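Local coordinates for protein polycyclic ketone monooxygenase (Myceliophthora thermophila, PDB 5MQ6) that inserts one oxygen atom beside the carbonyl of ketones, notably bulky polycyclic ones, to give esters or lactones, using FAD and NADPH, at residues L161-A164 against Y165-A168; Q348-M351 against V352-G355; R400-T403 against D404-V407; G501-L504 against D505-W508. One frame throughout, in Å; residues are numbered along the deposited sequence.

Interaction 1 (L161-A164 against Y165-A168)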
loop_
_atom_site.group_PDB
_atom_site.type_symbol
_atom_site.label_atom_id
_atom_site.label_comp_id
_atom_site.label_asym_id
_atom_site.label_seq_id
_atom_site.Cartn_x
_atom_site.Cartn_y
_atom_site.Cartn_z
ATOM N N LEU A 161 -5.754 2.674 -14.533
ATOM C CA LEU A 161 -6.368 3.976 -14.430
ATOM C C LEU A 161 -7.718 4.053 -15.212
ATOM O O LEU A 161 -8.771 4.548 -14.682
ATOM C CB LEU A 161 -5.363 5.013 -14.860
ATOM C CG LEU A 161 -5.829 6.456 -14.952
ATOM C CD1 LEU A 161 -6.220 6.909 -13.558
ATOM C CD2 LEU A 161 -4.669 7.375 -15.387
ATOM N N GLU A 162 -7.715 3.508 -16.425
ATOM C CA GLU A 162 -8.919 3.505 -17.202
ATOM C C GLU A 162 -10.054 2.724 -16.460
ATOM O O GLU A 162 -11.221 3.098 -16.514
ATOM C CB GLU A 162 -8.627 2.979 -18.617
ATOM C CG GLU A 162 -9.856 2.544 -19.422
ATOM C CD GLU A 162 -9.446 1.822 -20.724
ATOM O OE1 GLU A 162 -9.634 0.585 -20.888
ATOM O OE2 GLU A 162 -8.875 2.485 -21.588
ATOM N N HIS A 163 -9.703 1.656 -15.751
ATOM C CA HIS A 163 -10.696 0.892 -15.039
ATOM C C HIS A 163 -11.332 1.685 -13.875
ATOM O O HIS A 163 -12.557 1.562 -13.655
ATOM C CB HIS A 163 -10.143 -0.395 -14.556
ATOM C CG HIS A 163 -11.161 -1.286 -13.938
ATOM N ND1 HIS A 163 -12.228 -1.817 -14.652
ATOM C CD2 HIS A 163 -11.240 -1.820 -12.697
ATOM C CE1 HIS A 163 -12.921 -2.633 -13.881
ATOM N NE2 HIS A 163 -12.334 -2.672 -12.695
ATOM N N ALA A 164 -10.505 2.438 -13.170
ATOM C CA ALA A 164 -10.980 3.395 -12.180
ATOM C C ALA A 164 -12.032 4.350 -12.792
ATOM O O ALA A 164 -13.118 4.566 -12.220
ATOM C CB ALA A 164 -9.761 4.199 -11.669
ATOM N N TYR A 165 -11.719 4.880 -13.969
ATOM C CA TYR A 165 -12.675 5.694 -14.754
ATOM C C TYR A 165 -13.876 4.924 -15.191
ATOM O O TYR A 165 -14.989 5.449 -15.129
ATOM C CB TYR A 165 -12.002 6.448 -15.930
ATOM C CG TYR A 165 -11.446 7.676 -15.353
ATOM C CD1 TYR A 165 -10.318 7.658 -14.522
ATOM C CD2 TYR A 165 -12.111 8.920 -15.543
ATOM C CE1 TYR A 165 -9.796 8.846 -13.940
ATOM C CE2 TYR A 165 -11.594 10.106 -14.975
ATOM C CZ TYR A 165 -10.465 10.045 -14.148
ATOM O OH TYR A 165 -10.083 11.176 -13.504
ATOM N N ARG A 166 -13.676 3.659 -15.554
ATOM C CA ARG A 166 -14.803 2.816 -15.912
ATOM C C ARG A 166 -15.773 2.684 -14.731
ATOM O O ARG A 166 -17.031 2.684 -14.884
ATOM C CB ARG A 166 -14.326 1.447 -16.385
ATOM C CG ARG A 166 -15.430 0.421 -16.586
ATOM C CD ARG A 166 -14.926 -0.887 -17.228
ATOM N NE ARG A 166 -14.201 -0.617 -18.452
ATOM C CZ ARG A 166 -12.879 -0.542 -18.628
ATOM N NH1 ARG A 166 -12.000 -0.821 -17.659
ATOM N NH2 ARG A 166 -12.442 -0.156 -19.832
ATOM N N ILE A 167 -15.211 2.498 -13.543
ATOM C CA ILE A 167 -16.061 2.320 -12.355
ATOM C C ILE A 167 -16.785 3.638 -12.081
ATOM O O ILE A 167 -17.992 3.642 -11.875
ATOM C CB ILE A 167 -15.270 1.858 -11.121
ATOM C CG1 ILE A 167 -14.790 0.418 -11.372
ATOM C CG2 ILE A 167 -16.141 1.862 -9.842
ATOM C CD1 ILE A 167 -13.622 -0.001 -10.546
ATOM N N ALA A 168 -16.050 4.737 -12.069
ATOM C CA ALA A 168 -16.694 6.011 -11.757
ATOM C C ALA A 168 -17.807 6.355 -12.727
ATOM O O ALA A 168 -18.861 6.930 -12.331
ATOM C CB ALA A 168 -15.658 7.103 -11.737
HETATM O O HOH W 1 -9.299 -0.636 -18.494
#
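R166 reaches back along its helix to two side chains of the preceding turn, E162 and H163, and each takes a different N-H. The ionic part is the salt bridge from NH2 of R166 to OE1 of E162, 3.1 Å. The oxygen lies close to the guanidinium plane, yet the nitrogen meets it from above the carboxylate, and the two flat groups stand 85° apart. A water bridges the pair, donating a hydrogen bond to OE1 of E162 (2.7 Å) and accepting one from NH1 of R166 (2.8 Å).

A second side-chain bond, to an imidazole nitrogen, comes next. NH1 of R166 also donates to ND1 of H163, 3.2 Å away and practically in the imidazole plane. The bend of the arginine chain at chi3 (-53°) turns the guanidinium back over the helix, within range of both partners. With ND1 accepting and NE2 bound to the carbonyl of P141, the ring is probably neutral and protonated at NE2.

Apolar contacts are looser. CG1 of I167 sits over one face of the H163 ring, offset toward its rim, and CD1 of L161 lies alongside the Y165 ring, 4.1 Å from CE1. Underneath runs ordinary i to i+4 backbone bonding, from L161 O to Y165 N through A164 O to A168 N.

Helix 157-170 rests on helix 88-99 through H163 and A164 against Y88 and I167 against V95, while helix 143-146 borders H163 and R166, and Y165 bonds through its hydroxyl to the backbone of F118.

Interaction 2 (Q348-M351 against V352-G355)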
loop_
_atom_site.group_PDB
_atom_site.type_symbol
_atom_site.label_atom_id
_atom_site.label_comp_id
_atom_site.label_asym_id
_atom_site.label_seq_id
_atom_site.Cartn_x
_atom_site.Cartn_y
_atom_site.Cartn_z
ATOM N N GLN A 348 -6.071 -29.058 -4.336
ATOM C CA GLN A 348 -6.844 -27.918 -4.875
ATOM C C GLN A 348 -6.225 -27.418 -6.167
ATOM O O GLN A 348 -5.006 -27.521 -6.388
ATOM C CB GLN A 348 -6.969 -26.754 -3.903
ATOM C CG GLN A 348 -5.734 -25.911 -3.655
ATOM C CD GLN A 348 -6.064 -24.688 -2.782
ATOM O OE1 GLN A 348 -6.769 -24.783 -1.766
ATOM N NE2 GLN A 348 -5.565 -23.555 -3.172
ATOM N N GLU A 349 -7.076 -26.885 -7.024
ATOM C CA GLU A 349 -6.624 -26.162 -8.231
ATOM C C GLU A 349 -5.846 -24.923 -7.774
ATOM O O GLU A 349 -6.268 -24.239 -6.835
ATOM C CB GLU A 349 -7.835 -25.739 -9.060
ATOM C CG GLU A 349 -7.443 -25.039 -10.324
ATOM C CD GLU A 349 -8.587 -24.511 -11.112
ATOM O OE1 GLU A 349 -9.721 -24.755 -10.701
ATOM O OE2 GLU A 349 -8.347 -23.797 -12.129
ATOM N N ASN A 350 -4.683 -24.700 -8.362
ATOM C CA ASN A 350 -3.964 -23.466 -8.215
ATOM C C ASN A 350 -4.434 -22.600 -9.355
ATOM O O ASN A 350 -3.939 -22.655 -10.463
ATOM C CB ASN A 350 -2.472 -23.718 -8.285
ATOM C CG ASN A 350 -1.698 -22.493 -8.064
ATOM O OD1 ASN A 350 -2.226 -21.363 -8.155
ATOM N ND2 ASN A 350 -0.430 -22.670 -7.854
ATOM N N MET A 351 -5.424 -21.772 -9.085
ATOM C CA MET A 351 -6.052 -21.036 -10.175
ATOM C C MET A 351 -5.101 -20.020 -10.804
ATOM O O MET A 351 -5.040 -19.856 -12.056
ATOM C CB MET A 351 -7.248 -20.287 -9.636
ATOM C CG MET A 351 -8.321 -21.169 -9.092
ATOM S SD MET A 351 -9.821 -20.278 -8.540
ATOM C CE MET A 351 -10.784 -21.684 -8.061
ATOM N N VAL A 352 -4.382 -19.286 -9.964
ATOM C CA VAL A 352 -3.530 -18.229 -10.478
ATOM C C VAL A 352 -2.232 -18.750 -11.024
ATOM O O VAL A 352 -1.749 -18.243 -12.111
ATOM C CB VAL A 352 -3.303 -17.100 -9.433
ATOM C CG1 VAL A 352 -2.445 -16.019 -10.047
ATOM C CG2 VAL A 352 -4.644 -16.476 -9.033
ATOM N N ALA A 353 -1.627 -19.671 -10.266
ATOM C CA ALA A 353 -0.431 -20.407 -10.738
ATOM C C ALA A 353 0.705 -19.515 -11.209
ATOM O O ALA A 353 1.296 -19.710 -12.286
ATOM C CB ALA A 353 -0.810 -21.373 -11.872
ATOM N N ASP A 354 1.006 -18.506 -10.419
ATOM C CA ASP A 354 2.128 -17.684 -10.708
ATOM C C ASP A 354 3.072 -17.687 -9.538
ATOM O O ASP A 354 2.928 -18.493 -8.614
ATOM C CB ASP A 354 1.634 -16.286 -11.165
ATOM C CG ASP A 354 1.198 -15.375 -10.008
ATOM O OD1 ASP A 354 1.173 -15.807 -8.850
ATOM O OD2 ASP A 354 0.887 -14.207 -10.306
ATOM N N GLY A 355 4.040 -16.781 -9.559
ATOM C CA GLY A 355 5.081 -16.768 -8.585
ATOM C C GLY A 355 4.681 -16.527 -7.152
ATOM O O GLY A 355 5.428 -16.898 -6.278
HETATM O O HOH W 2 -3.982 -19.360 -7.068
#
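N350 folds its amide back onto the backbone of A353, across a beta turn with M351 and V352 at its corners, within the loop that links helix 328-340 to helix 363-366. The bond spans i to i+3, the spacing of an asparagine N-cap, but no regular helix follows: M351 and V352 have right-handed helical backbone angles, and A353 breaks away with a positive phi of 54°. The ends of the turn lie close, with CA of N350 and CA of A353 5.3 Å apart.

From CB the side chain of N350 leaves with CG opposite the backbone N (chi1 -177°), which carries the amide forward beside the chain that follows. CG then sits 3.6 Å from both N and CA of A353. At the oxygen the contact becomes polar: OD1 accepts from the backbone N of A353 at 2.8 Å, with the donor well above the amide plane and the N-H...O path bent to 140°. The same oxygen accepts a hydrogen bond from a water at 2.9 Å, and that water in turn accepts from the N of V352, also at 2.9 Å, so solvent serves the amide in the middle of the turn. OD1 is thus gripped by A353 directly and connected to the N of V352 by the water.

The turn is tied outward by N335 of helix 328-340, bonded to the backbone of E349 and M351, and by K153, bonded to O of V352. On the far branch, ND2 of N350 passes 3.7 Å from CA of A353 and donates to the hydroxyl of T357.

Interaction 3 (R400-T403 against D404-V407)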
loop_
_atom_site.group_PDB
_atom_site.type_symbol
_atom_site.label_atom_id
_atom_site.label_comp_id
_atom_site.label_asym_id
_atom_site.label_seq_id
_atom_site.Cartn_x
_atom_site.Cartn_y
_atom_site.Cartn_z
ATOM N N ARG A 400 17.810 -16.962 -5.173
ATOM C CA ARG A 400 19.252 -16.667 -5.320
ATOM C C ARG A 400 19.895 -17.389 -6.486
ATOM O O ARG A 400 20.769 -16.846 -7.189
ATOM C CB ARG A 400 19.991 -17.046 -4.064
ATOM C CG ARG A 400 19.880 -16.097 -2.838
ATOM C CD ARG A 400 20.391 -16.876 -1.575
ATOM N NE ARG A 400 19.546 -16.419 -0.602
ATOM C CZ ARG A 400 18.831 -16.993 0.327
ATOM N NH1 ARG A 400 18.855 -18.274 0.737
ATOM N NH2 ARG A 400 18.065 -16.116 0.914
ATOM N N ALA A 401 19.454 -18.613 -6.686
ATOM C CA ALA A 401 19.964 -19.422 -7.800
ATOM C C ALA A 401 19.526 -18.866 -9.145
ATOM O O ALA A 401 20.301 -18.896 -10.127
ATOM C CB ALA A 401 19.421 -20.824 -7.648
ATOM N N ARG A 402 18.280 -18.385 -9.199
ATOM C CA ARG A 402 17.759 -17.775 -10.399
ATOM C C ARG A 402 18.652 -16.585 -10.741
ATOM O O ARG A 402 19.062 -16.377 -11.912
ATOM C CB ARG A 402 16.279 -17.312 -10.243
ATOM C CG ARG A 402 15.785 -16.693 -11.514
ATOM C CD ARG A 402 14.294 -16.770 -11.867
ATOM N NE ARG A 402 13.903 -15.463 -11.764
ATOM C CZ ARG A 402 13.502 -14.577 -12.641
ATOM N NH1 ARG A 402 13.023 -14.788 -13.821
ATOM N NH2 ARG A 402 13.399 -13.411 -12.131
ATOM N N THR A 403 18.988 -15.813 -9.732
ATOM C CA THR A 403 19.825 -14.621 -9.917
ATOM C C THR A 403 21.193 -15.058 -10.386
ATOM O O THR A 403 21.724 -14.516 -11.341
ATOM C CB THR A 403 19.929 -13.826 -8.583
ATOM O OG1 THR A 403 18.640 -13.285 -8.262
ATOM C CG2 THR A 403 20.901 -12.704 -8.649
ATOM N N ASP A 404 21.723 -16.058 -9.707
ATOM C CA ASP A 404 22.985 -16.677 -10.132
ATOM C C ASP A 404 23.035 -17.069 -11.618
ATOM O O ASP A 404 23.982 -16.727 -12.309
ATOM C CB ASP A 404 23.384 -17.792 -9.149
ATOM C CG ASP A 404 24.536 -17.353 -8.322
ATOM O OD1 ASP A 404 25.611 -17.310 -8.879
ATOM O OD2 ASP A 404 24.426 -16.946 -7.163
ATOM N N SER A 405 21.980 -17.670 -12.110
ATOM C CA SER A 405 21.903 -18.122 -13.495
ATOM C C SER A 405 21.758 -17.020 -14.541
ATOM O O SER A 405 22.182 -17.180 -15.630
ATOM C CB SER A 405 20.725 -19.102 -13.630
ATOM O OG SER A 405 19.436 -18.453 -13.445
ATOM N N ILE A 406 21.123 -15.905 -14.219
ATOM C CA ILE A 406 20.828 -14.878 -15.219
ATOM C C ILE A 406 21.982 -13.897 -15.324
ATOM O O ILE A 406 22.359 -13.473 -16.391
ATOM C CB ILE A 406 19.534 -14.132 -14.829
ATOM C CG1 ILE A 406 18.314 -15.029 -15.076
ATOM C CG2 ILE A 406 19.416 -12.789 -15.562
ATOM C CD1 ILE A 406 17.103 -14.596 -14.262
ATOM N N VAL A 407 22.533 -13.504 -14.207
ATOM C CA VAL A 407 23.445 -12.404 -14.188
ATOM C C VAL A 407 24.862 -12.923 -14.449
ATOM O O VAL A 407 25.459 -13.610 -13.598
ATOM C CB VAL A 407 23.387 -11.695 -12.850
ATOM C CG1 VAL A 407 24.465 -10.602 -12.808
ATOM C CG2 VAL A 407 21.978 -11.068 -12.678
#
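I406, one helical turn after R402, lays its CD1 methyl over the centre of the guanidinium, 3.9 Å above the plane. Both torsion sets contribute. R402 starts with CG opposite its own N (chi1 -180°) and then bends at chi3, so that the flat group comes round to meet the isoleucine. I406 has CG1 beside the backbone N and an extended chi2, which brings CD1 to 3.7 Å from CG of R402 as well. The methyl thus lies along the aliphatic part of the arginine and across its charged end at once, while NH2 of R402 is bound to the carbonyls of S430 and V305.

S405 adopts a different shape. Its OG stands between the backbone N and the carbonyl carbon (chi1 67°) and turns back to donate to O of R402 at 2.6 Å, an oxygen that also receives N of I406. Such serine-to-carbonyl bonds within a helix are a familiar way for a hydroxyl to be satisfied by its own backbone, and this one lies in the last turn of the long helix 378-406. Beyond it V407 leaves helical angles, although its N still reaches O of T403 at 3.1 Å, nearly in line with the carbonyl; that oxygen is shared with N of I406, which approaches far out of the carbonyl plane.

T403 points OG1 back to O of V399, whereas D404 forms a salt bridge with K417. L434 of helix 433-436 packs against R402, T403 and I406, and V407 fits against T412, A413 and L416 of helix 410-416.

Interaction 4 (G501-L504 against D505-W508)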
loop_
_atom_site.group_PDB
_atom_site.type_symbol
_atom_site.label_atom_id
_atom_site.label_comp_id
_atom_site.label_asym_id
_atom_site.label_seq_id
_atom_site.Cartn_x
_atom_site.Cartn_y
_atom_site.Cartn_z
ATOM N N GLY A 501 -13.829 16.848 21.743
ATOM C CA GLY A 501 -12.565 17.282 21.133
ATOM C C GLY A 501 -11.360 16.353 21.263
ATOM O O GLY A 501 -10.241 16.735 20.875
ATOM N N LYS A 502 -11.567 15.140 21.798
ATOM C CA LYS A 502 -10.530 14.096 21.873
ATOM C C LYS A 502 -9.858 13.712 20.488
ATOM O O LYS A 502 -10.538 13.346 19.500
ATOM C CB LYS A 502 -11.171 12.841 22.426
ATOM C CG LYS A 502 -10.184 11.867 23.048
ATOM C CD LYS A 502 -10.844 10.740 23.864
ATOM C CE LYS A 502 -11.146 9.495 23.017
ATOM N NZ LYS A 502 -12.322 8.704 23.490
ATOM N N SER A 503 -8.525 13.757 20.460
ATOM C CA SER A 503 -7.730 13.443 19.285
ATOM C C SER A 503 -7.551 11.944 19.079
ATOM O O SER A 503 -7.086 11.207 19.980
ATOM C CB SER A 503 -6.348 14.055 19.373
ATOM O OG SER A 503 -5.559 13.358 18.393
ATOM N N LEU A 504 -7.865 11.478 17.887
ATOM C CA LEU A 504 -7.734 10.029 17.627
ATOM C C LEU A 504 -6.286 9.607 17.885
ATOM O O LEU A 504 -6.006 8.559 18.522
ATOM C CB LEU A 504 -8.171 9.660 16.192
ATOM C CG LEU A 504 -8.116 8.159 15.839
ATOM C CD1 LEU A 504 -8.926 7.330 16.821
ATOM C CD2 LEU A 504 -8.605 7.901 14.442
ATOM N N ASP A 505 -5.370 10.432 17.397
ATOM C CA ASP A 505 -3.981 10.035 17.456
ATOM C C ASP A 505 -3.448 10.045 18.876
ATOM O O ASP A 505 -2.680 9.208 19.263
ATOM C CB ASP A 505 -3.087 10.871 16.533
ATOM C CG ASP A 505 -1.719 10.252 16.381
ATOM O OD1 ASP A 505 -1.624 9.045 16.040
ATOM O OD2 ASP A 505 -0.743 10.965 16.684
ATOM N N ASP A 506 -3.858 10.999 19.661
ATOM C CA ASP A 506 -3.441 11.008 21.066
ATOM C C ASP A 506 -3.951 9.773 21.776
ATOM O O ASP A 506 -3.187 9.093 22.460
ATOM C CB ASP A 506 -3.913 12.256 21.758
ATOM C CG ASP A 506 -3.280 13.525 21.172
ATOM O OD1 ASP A 506 -2.185 13.475 20.555
ATOM O OD2 ASP A 506 -3.906 14.600 21.320
ATOM N N LYS A 507 -5.223 9.418 21.563
ATOM C CA LYS A 507 -5.723 8.129 22.111
ATOM C C LYS A 507 -4.825 6.958 21.665
ATOM O O LYS A 507 -4.381 6.128 22.468
ATOM C CB LYS A 507 -7.140 7.877 21.639
ATOM C CG LYS A 507 -7.860 6.683 22.258
ATOM C CD LYS A 507 -9.227 6.475 21.645
ATOM C CE LYS A 507 -9.778 5.092 21.975
ATOM N NZ LYS A 507 -11.046 4.786 21.236
ATOM N N TRP A 508 -4.559 6.882 20.373
ATOM C CA TRP A 508 -3.784 5.799 19.813
ATOM C C TRP A 508 -2.390 5.682 20.457
ATOM O O TRP A 508 -1.931 4.607 20.771
ATOM C CB TRP A 508 -3.540 6.092 18.331
ATOM C CG TRP A 508 -3.411 4.873 17.536
ATOM C CD1 TRP A 508 -2.267 4.254 17.151
ATOM C CD2 TRP A 508 -4.507 4.113 16.994
ATOM N NE1 TRP A 508 -2.574 3.153 16.373
ATOM C CE2 TRP A 508 -3.937 3.061 16.237
ATOM C CE3 TRP A 508 -5.895 4.264 17.019
ATOM C CZ2 TRP A 508 -4.688 2.164 15.571
ATOM C CZ3 TRP A 508 -6.653 3.335 16.326
ATOM C CH2 TRP A 508 -6.061 2.322 15.626
HETATM O O HOH W 3 -12.351 5.808 23.970
#
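D505 lies in the first turn of helix 504-511 close to S503, its CB 4.0 Å from OG of S503. The aspartate's carboxylate is engaged outside this turn, OD1 bonding to S487 and to Q509.

At D506 the backbone N donates to OG of S503, 3.2 Å away and almost straight at 173°. With OG opposite the backbone N (chi1 163°), the hydroxyl swings over this end of the helix. The D506 side chain folds back as well, bringing OD2 to 3.2 Å from CB of S503.

K507 meets the preceding segment with both backbone and side chain. Its N bonds to O of S503 at 3.0 Å, nearly linear, as the first complete turn closes. Its extended side chain passes K502, with CD 3.8 Å from CE of that bent lysine. Water accepts from NZ of K502 at 2.9 Å and, weakly, from NZ of K507. NZ of K502 and NZ of K507 stay 4.7 Å apart, and the salt bridge from K507 to E576 probably eases the proximity of these like charges.

W508 continues the backbone ladder to O of L504, while its indole lies obliquely near the leucine's CD1, 4.3 Å from CE3. NE1 bonds to O of G485, and P488 of helix 488-492 touches both L504 and W508.

A serine hydroxyl binding the N-H three residues on, just ahead of the first helical residue, is the classic N-cap, here joining the loop after strand 495-497 to the helix.

In the fold
Read from the N terminus, the four contacts follow one another in series, and none nests in or crosses another; each joins residues a few positions apart and closes no more than a turn. Interaction 1 lies within helix 157-170, its A164 side chain about 9 Å from the FAD. Interaction 2 shapes the loop between helix 328-340 and helix 363-366, and interaction 3 the last turn of helix 378-406; their nearest atoms are about 9 Å apart. Interaction 4 starts helix 504-511 after strand 495-497, on the opposite side of the chain's centre from interactions 2 and 3. Together they show side-chain bonding within a helix, in a loop, at one helix's end and at another's start.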